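Local coordinates for putative periplasmic protein (PDB 4J32) that acts as the periplasmic immunity protein Tai4, binding and inhibiting the type VI secretion amidase effector Tae4, a papain-like peptidoglycan hydrolase, at the interface of chains A and B. Coordinates in Å, arbitrary orientation; residue numbers count along the deposited sequence, not the author numbering. Chains: chain A/B, Putative periplasmic protein.

The interface of chains A and B. Residues chain A 1-5, 43; chain B 69-70, 80, 84.
The N-terminal loop of chain A, running into its short 3-10 helix 5-7 and flanked by A:Tyr43 of helix 30-46, lies across helix 78-86 and the 69-70 loop of chain B. A:Ala3 is the apolar centre of the patch: its methyl sits over one face of the B:Tyr69 ring, displaced toward the rim, with CB 3.6 Å from the ring centroid. The same CB touches the sulphur of B:Met80. With CG anti to the backbone N (chi1 -169°) the B:Met80 chain reaches out to put SD against this methyl, and its last torsion (-80°) leaves CE 3.7 Å from the hydroxyl OG1 of A:Thr5. B:Asp84 carries the polar part. OD2 of B:Asp84 accepts a nearly straight hydrogen bond from the backbone N of A:Leu4 at 3.0 Å, tilted 39° out of the carboxylate plane. The hydroxyl OH of B:Tyr69 donates to the anti lone pair of B:Asp84 OD2 at 2.6 Å. Two donors thus grip one oxygen and, with a water on OD1 shared with the hydroxyls of A:Thr5 and A:Tyr43, probably fix the rotation of the carboxylate; A:Leu4 CB and CG pack against it. The whole interface is two-fold symmetric, and this patch has a twin with the chains exchanged, consistent with a Tai4 dimer, although the coordinates alone do not show that it forms in the periplasm. At the N-terminal end of the loop a second water joins the A:Gln1 carbonyl to the B:Asn70 backbone, lying 2.7 Å from B:Asn70 N.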
loop_
_atom_site.group_PDB
_atom_site.type_symbol
_atom_site.label_atom_id
_atom_site.label_comp_id
_atom_site.label_asym_id
_atom_site.label_seq_id
_atom_site.Cartn_x
_atom_site.Cartn_y
_atom_site.Cartn_z
ATOM N N GLN A 1 -8.400 -12.665 -14.162
ATOM C CA GLN A 1 -8.199 -11.343 -14.785
ATOM C C GLN A 1 -6.697 -11.059 -14.819
ATOM O O GLN A 1 -5.987 -11.226 -13.819
ATOM C CB GLN A 1 -8.992 -10.279 -14.004
ATOM C CG GLN A 1 -10.527 -10.348 -14.256
ATOM C CD GLN A 1 -11.408 -10.281 -12.992
ATOM O OE1 GLN A 1 -11.028 -10.733 -11.906
ATOM N NE2 GLN A 1 -12.623 -9.749 -13.159
ATOM N N GLU A 2 -6.188 -10.670 -15.990
ATOM C CA GLU A 2 -4.775 -10.245 -16.032
ATOM C C GLU A 2 -4.700 -8.805 -15.524
ATOM O O GLU A 2 -5.535 -7.982 -15.909
ATOM C CB GLU A 2 -4.170 -10.341 -17.438
ATOM C CG GLU A 2 -2.664 -10.075 -17.440
ATOM C CD GLU A 2 -2.002 -10.256 -18.794
ATOM O OE1 GLU A 2 -1.084 -9.464 -19.094
ATOM O OE2 GLU A 2 -2.375 -11.182 -19.546
ATOM N N ALA A 3 -3.721 -8.499 -14.668
ATOM C CA ALA A 3 -3.517 -7.136 -14.169
ATOM C C ALA A 3 -3.019 -6.219 -15.275
ATOM O O ALA A 3 -2.753 -6.666 -16.402
ATOM C CB ALA A 3 -2.536 -7.128 -13.001
ATOM N N LEU A 4 -2.891 -4.935 -14.959
ATOM C CA LEU A 4 -2.476 -3.936 -15.946
ATOM C C LEU A 4 -0.973 -3.841 -16.151
ATOM O O LEU A 4 -0.501 -2.914 -16.820
ATOM C CB LEU A 4 -3.024 -2.560 -15.571
ATOM C CG LEU A 4 -4.544 -2.503 -15.435
ATOM C CD1 LEU A 4 -4.976 -1.086 -14.981
ATOM C CD2 LEU A 4 -5.289 -2.959 -16.695
ATOM N N THR A 5 -0.223 -4.791 -15.582
ATOM C CA THR A 5 1.234 -4.688 -15.485
ATOM C C THR A 5 1.932 -4.326 -16.810
ATOM O O THR A 5 2.851 -3.516 -16.810
ATOM C CB THR A 5 1.815 -5.996 -14.893
ATOM O OG1 THR A 5 0.939 -6.444 -13.835
ATOM C CG2 THR A 5 3.230 -5.770 -14.310
ATOM N N TYR A 43 6.645 -5.802 -11.274
ATOM C CA TYR A 43 7.142 -4.568 -11.924
ATOM C C TYR A 43 8.618 -4.675 -12.317
ATOM O O TYR A 43 9.020 -4.128 -13.356
ATOM C CB TYR A 43 6.887 -3.336 -11.047
ATOM C CG TYR A 43 5.414 -3.208 -10.750
ATOM C CD1 TYR A 43 4.486 -3.176 -11.799
ATOM C CD2 TYR A 43 4.946 -3.178 -9.428
ATOM C CE1 TYR A 43 3.103 -3.098 -11.563
ATOM C CE2 TYR A 43 3.559 -3.085 -9.168
ATOM C CZ TYR A 43 2.659 -3.041 -10.236
ATOM O OH TYR A 43 1.315 -2.984 -10.017
ATOM N N TYR B 69 -6.432 -11.757 -9.255
ATOM C CA TYR B 69 -5.189 -11.686 -10.013
ATOM C C TYR B 69 -4.351 -12.951 -9.787
ATOM O O TYR B 69 -4.243 -13.438 -8.663
ATOM C CB TYR B 69 -4.365 -10.465 -9.577
ATOM C CG TYR B 69 -4.799 -9.123 -10.132
ATOM C CD1 TYR B 69 -4.196 -7.932 -9.664
ATOM C CD2 TYR B 69 -5.759 -9.025 -11.157
ATOM C CE1 TYR B 69 -4.556 -6.682 -10.184
ATOM C CE2 TYR B 69 -6.132 -7.766 -11.676
ATOM C CZ TYR B 69 -5.515 -6.608 -11.193
ATOM O OH TYR B 69 -5.863 -5.374 -11.724
ATOM N N ASN B 70 -3.746 -13.440 -10.859
ATOM C CA ASN B 70 -2.966 -14.683 -10.832
ATOM C C ASN B 70 -1.581 -14.461 -11.445
ATOM O O ASN B 70 -1.373 -13.507 -12.193
ATOM C CB ASN B 70 -3.727 -15.769 -11.597
ATOM C CG ASN B 70 -5.111 -16.030 -11.014
ATOM O OD1 ASN B 70 -5.228 -16.635 -9.939
ATOM N ND2 ASN B 70 -6.171 -15.571 -11.714
ATOM N N MET B 80 -1.220 -5.201 -5.862
ATOM C CA MET B 80 -1.325 -4.843 -7.280
ATOM C C MET B 80 -2.699 -4.301 -7.679
ATOM O O MET B 80 -2.816 -3.442 -8.590
ATOM C CB MET B 80 -1.004 -6.066 -8.138
ATOM C CG MET B 80 -0.833 -5.726 -9.585
ATOM S SD MET B 80 -0.333 -7.168 -10.567
ATOM C CE MET B 80 1.427 -7.206 -10.198
ATOM N N ASP B 84 -3.078 -0.755 -9.577
ATOM C CA ASP B 84 -3.844 -0.591 -10.816
ATOM C C ASP B 84 -4.974 0.427 -10.580
ATOM O O ASP B 84 -5.272 1.272 -11.449
ATOM C CB ASP B 84 -4.418 -1.936 -11.286
ATOM C CG ASP B 84 -3.353 -2.852 -11.910
ATOM O OD1 ASP B 84 -2.204 -2.389 -12.169
ATOM O OD2 ASP B 84 -3.696 -4.027 -12.200
HETATM O O HOH W 1 0.008 -3.977 -12.241
HETATM O O HOH W 2 -3.864 -12.375 -13.297
#